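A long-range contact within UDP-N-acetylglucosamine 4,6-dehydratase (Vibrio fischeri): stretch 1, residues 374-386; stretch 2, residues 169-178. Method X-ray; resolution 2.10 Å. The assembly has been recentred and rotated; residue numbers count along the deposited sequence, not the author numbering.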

# COMPACT_ATOMS: atom_id res chain seq x y z
N GLU A 374 -13.98 -13.44 -18.36
CA GLU A 374 -14.03 -14.75 -17.74
C GLU A 374 -14.36 -14.66 -16.24
O GLU A 374 -15.13 -15.46 -15.71
CB GLU A 374 -12.67 -15.41 -17.90
CG GLU A 374 -12.67 -16.91 -17.98
CD GLU A 374 -11.28 -17.46 -18.10
OE1 GLU A 374 -10.35 -16.67 -18.40
OE2 GLU A 374 -11.11 -18.68 -17.85
N ILE A 375 -13.76 -13.68 -15.56
CA ILE A 375 -14.01 -13.49 -14.12
C ILE A 375 -15.44 -13.01 -13.90
O ILE A 375 -16.17 -13.56 -13.07
CB ILE A 375 -13.01 -12.50 -13.46
CG1 ILE A 375 -11.55 -12.89 -13.76
CG2 ILE A 375 -13.23 -12.46 -11.94
CD1 ILE A 375 -10.53 -12.13 -12.95
N VAL A 376 -15.86 -12.01 -14.69
CA VAL A 376 -17.24 -11.51 -14.66
C VAL A 376 -18.24 -12.64 -14.85
O VAL A 376 -19.23 -12.71 -14.14
CB VAL A 376 -17.52 -10.43 -15.72
CG1 VAL A 376 -19.01 -10.07 -15.73
CG2 VAL A 376 -16.68 -9.18 -15.45
N GLN A 377 -17.96 -13.54 -15.78
CA GLN A 377 -18.87 -14.67 -16.00
C GLN A 377 -18.95 -15.60 -14.80
O GLN A 377 -20.01 -16.08 -14.45
CB GLN A 377 -18.45 -15.45 -17.24
CG GLN A 377 -18.75 -14.72 -18.53
CD GLN A 377 -20.24 -14.40 -18.69
OE1 GLN A 377 -21.10 -15.29 -18.57
NE2 GLN A 377 -20.55 -13.13 -18.93
N LEU A 378 -17.81 -15.86 -14.17
CA LEU A 378 -17.81 -16.61 -12.95
C LEU A 378 -18.59 -15.86 -11.85
O LEU A 378 -19.38 -16.45 -11.13
CB LEU A 378 -16.37 -16.88 -12.52
CG LEU A 378 -16.12 -17.54 -11.19
CD1 LEU A 378 -16.70 -18.94 -11.18
CD2 LEU A 378 -14.61 -17.53 -10.98
N PHE A 379 -18.39 -14.55 -11.74
CA PHE A 379 -19.15 -13.75 -10.78
C PHE A 379 -20.66 -13.82 -11.04
O PHE A 379 -21.43 -13.77 -10.10
CB PHE A 379 -18.70 -12.28 -10.75
CG PHE A 379 -17.47 -12.01 -9.90
CD1 PHE A 379 -16.41 -12.91 -9.84
CD2 PHE A 379 -17.37 -10.84 -9.19
CE1 PHE A 379 -15.29 -12.63 -9.07
CE2 PHE A 379 -16.24 -10.56 -8.43
CZ PHE A 379 -15.21 -11.46 -8.38
N PHE A 380 -21.09 -13.91 -12.30
CA PHE A 380 -22.53 -14.04 -12.57
C PHE A 380 -23.09 -15.37 -12.04
O PHE A 380 -24.22 -15.43 -11.55
CB PHE A 380 -22.86 -13.88 -14.06
CG PHE A 380 -22.69 -12.47 -14.59
CD1 PHE A 380 -22.62 -11.36 -13.75
CD2 PHE A 380 -22.62 -12.26 -15.98
CE1 PHE A 380 -22.47 -10.07 -14.27
CE2 PHE A 380 -22.46 -10.96 -16.50
CZ PHE A 380 -22.40 -9.87 -15.64
N ILE A 381 -22.30 -16.44 -12.12
CA ILE A 381 -22.73 -17.74 -11.59
C ILE A 381 -22.76 -17.68 -10.06
O ILE A 381 -23.70 -18.14 -9.44
CB ILE A 381 -21.86 -18.91 -12.12
CG1 ILE A 381 -22.25 -19.19 -13.59
CG2 ILE A 381 -22.03 -20.13 -11.25
CD1 ILE A 381 -21.29 -20.10 -14.39
N MSE A 382 -21.76 -17.05 -9.47
CA MSE A 382 -21.71 -16.92 -8.02
C MSE A 382 -22.88 -16.09 -7.47
O MSE A 382 -23.45 -16.44 -6.45
CB MSE A 382 -20.37 -16.30 -7.59
CG MSE A 382 -19.12 -17.11 -7.98
SE MSE A 382 -19.18 -18.90 -7.32
CE MSE A 382 -18.81 -18.47 -5.47
N ILE A 383 -23.23 -14.99 -8.15
CA ILE A 383 -24.25 -14.04 -7.69
C ILE A 383 -25.24 -13.73 -8.84
O ILE A 383 -25.10 -12.71 -9.50
CB ILE A 383 -23.63 -12.69 -7.27
CG1 ILE A 383 -22.42 -12.87 -6.37
CG2 ILE A 383 -24.66 -11.81 -6.57
CD1 ILE A 383 -21.70 -11.57 -6.17
N PRO A 384 -26.23 -14.60 -9.07
CA PRO A 384 -27.11 -14.45 -10.26
C PRO A 384 -27.76 -13.08 -10.49
O PRO A 384 -27.86 -12.63 -11.64
CB PRO A 384 -28.18 -15.52 -10.04
CG PRO A 384 -27.44 -16.59 -9.23
CD PRO A 384 -26.54 -15.81 -8.30
N ASP A 385 -28.17 -12.40 -9.43
CA ASP A 385 -28.81 -11.08 -9.57
C ASP A 385 -27.81 -9.92 -9.77
O ASP A 385 -28.21 -8.76 -9.77
CB ASP A 385 -29.77 -10.82 -8.39
CG ASP A 385 -31.02 -11.72 -8.44
OD1 ASP A 385 -31.97 -11.43 -9.22
OD2 ASP A 385 -31.06 -12.73 -7.72
N PHE A 386 -26.53 -10.24 -9.95
CA PHE A 386 -25.49 -9.26 -10.26
C PHE A 386 -25.29 -9.13 -11.78
O PHE A 386 -25.37 -10.11 -12.53
CB PHE A 386 -24.19 -9.69 -9.58
CG PHE A 386 -23.01 -8.85 -9.92
CD1 PHE A 386 -22.00 -9.34 -10.74
CD2 PHE A 386 -22.89 -7.58 -9.41
CE1 PHE A 386 -20.90 -8.55 -11.05
CE2 PHE A 386 -21.80 -6.79 -9.71
CZ PHE A 386 -20.80 -7.28 -10.54
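Stretch 2, residues 169-178: ANPVNMMGAS

The centre of this contact is a selenomethionine laid across an aromatic ring. Met174 opens the helix of stretch 2, and although its CA-to-CB bond points sideways, an m, m, m side chain brings its end in to stretch 1. There CE sits over one face of the Phe379 ring, 3.5 Å from the ring centroid and 20° off the normal, a CH-pi contact with Met174 CE 3.3 Å from Phe379 CD2. Met174 CE also meets Ile375 CG2 at 4.0 Å and Val376 CG2 at 3.9 Å, so one flexible side chain fills a site lined by three residues of the 374-382 helix. Its selenium also reaches a second ring: Met174 SE lies 3.8 Å from Phe386 CE1, at the ring edge.

One turn further on, Ala177 points its CB toward stretch 1 and touches Phe379 and Phe386. Ala177 CB is 3.4 Å from Phe379 CD2, and it stands over one face of Phe386, 4.2 Å from the ring centroid and 14° off the normal. Ile383 CD1 joins it at 3.8 Å from Ala177 CB. One methyl, pointed toward stretch 1, thus meets three side chains, the last of them at 4.1 Å from Ala177 CB to Phe386 CZ.

The helix axes come no nearer than 11.3 Å and cross at 49°, their N-to-C directions closer to parallel than antiparallel. Large side chains bridge this gap, while the CA atoms of Phe379 and Ala177 are 7.3 Å apart and those of Val376 and Met174 7.9 Å.

Beyond the helices, the contact passes from loop to loop. Ile383 leaves helical conformation and starts a type I turn that ends at Phe386, closed by Phe386 N to Ile383 O at 2.9 Å. From the end of that turn the t rotamer of Phe386 carries its ring back to stretch 2, into the segment leading to the second helix. Pro171 packs there, its CG 3.8 Å from Phe386 CD2 and 4.3 Å from Ile383 CD1, while Pro171 O meets the ring edge 3.3 Å from Phe386 CD2. Nearby, Asn173 points its CB away from stretch 1 and caps its own helix, OD1 accepting from Gly176 N at 3.0 Å.

The polar edge is slight. Asn170 points toward the turn, and its ND2 donates to Asp385 O at 3.3 Å, a weak bond with an N-H...O angle of 127°. It is the sole hydrogen bond between the stretches; the 516 Å² of buried surface is otherwise chiefly a matter of apolar fit.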

# COMPACT_ATOMS: atom_id res chain seq x y z
N ALA A 169 -27.67 -3.78 -0.04
CA ALA A 169 -28.20 -3.95 -1.41
C ALA A 169 -27.24 -4.73 -2.26
O ALA A 169 -26.07 -4.77 -1.96
CB ALA A 169 -28.43 -2.59 -2.07
N ASN A 170 -27.75 -5.35 -3.32
CA ASN A 170 -26.92 -6.01 -4.31
C ASN A 170 -25.73 -5.19 -4.76
O ASN A 170 -25.81 -3.96 -4.85
CB ASN A 170 -27.74 -6.39 -5.54
CG ASN A 170 -28.28 -7.80 -5.43
OD1 ASN A 170 -28.85 -8.17 -4.39
ND2 ASN A 170 -28.07 -8.61 -6.49
N PRO A 171 -24.61 -5.86 -5.03
CA PRO A 171 -23.45 -5.13 -5.51
C PRO A 171 -23.68 -4.68 -6.92
O PRO A 171 -24.45 -5.31 -7.65
CB PRO A 171 -22.32 -6.16 -5.44
CG PRO A 171 -22.99 -7.47 -5.62
CD PRO A 171 -24.34 -7.31 -4.91
N VAL A 172 -23.02 -3.60 -7.29
CA VAL A 172 -23.15 -3.00 -8.60
C VAL A 172 -21.81 -3.00 -9.37
O VAL A 172 -21.78 -2.82 -10.58
CB VAL A 172 -23.76 -1.56 -8.48
CG1 VAL A 172 -25.24 -1.64 -8.06
CG2 VAL A 172 -22.97 -0.67 -7.47
N ASN A 173 -20.71 -3.24 -8.66
CA ASN A 173 -19.37 -3.31 -9.25
C ASN A 173 -18.61 -4.57 -8.74
O ASN A 173 -19.13 -5.27 -7.88
CB ASN A 173 -18.62 -2.02 -8.95
CG ASN A 173 -18.59 -1.69 -7.48
OD1 ASN A 173 -18.45 -2.58 -6.64
ND2 ASN A 173 -18.69 -0.42 -7.15
N MSE A 174 -17.43 -4.88 -9.27
CA MSE A 174 -16.71 -6.13 -8.94
C MSE A 174 -16.15 -6.13 -7.51
O MSE A 174 -15.97 -7.18 -6.91
CB MSE A 174 -15.58 -6.41 -9.94
CG MSE A 174 -16.00 -6.51 -11.41
SE MSE A 174 -17.15 -8.00 -11.64
CE MSE A 174 -15.78 -9.42 -11.68
N MSE A 175 -15.83 -4.95 -7.01
CA MSE A 175 -15.44 -4.74 -5.61
C MSE A 175 -16.46 -5.32 -4.66
O MSE A 175 -16.16 -6.17 -3.82
CB MSE A 175 -15.37 -3.24 -5.33
CG MSE A 175 -14.05 -2.74 -5.08
SE MSE A 175 -13.51 -3.48 -3.40
CE MSE A 175 -14.89 -2.53 -2.36
N GLY A 176 -17.69 -4.82 -4.79
CA GLY A 176 -18.78 -5.23 -3.95
C GLY A 176 -19.10 -6.67 -4.19
O GLY A 176 -19.43 -7.38 -3.25
N ALA A 177 -19.01 -7.13 -5.43
CA ALA A 177 -19.20 -8.56 -5.68
C ALA A 177 -18.11 -9.38 -4.95
O ALA A 177 -18.40 -10.45 -4.38
CB ALA A 177 -19.19 -8.85 -7.14
N SER A 178 -16.87 -8.88 -4.92
CA SER A 178 -15.79 -9.63 -4.28
C SER A 178 -16.07 -9.73 -2.80
O SER A 178 -15.93 -10.82 -2.24
CB SER A 178 -14.38 -9.08 -4.57
OG SER A 178 -14.10 -7.96 -3.79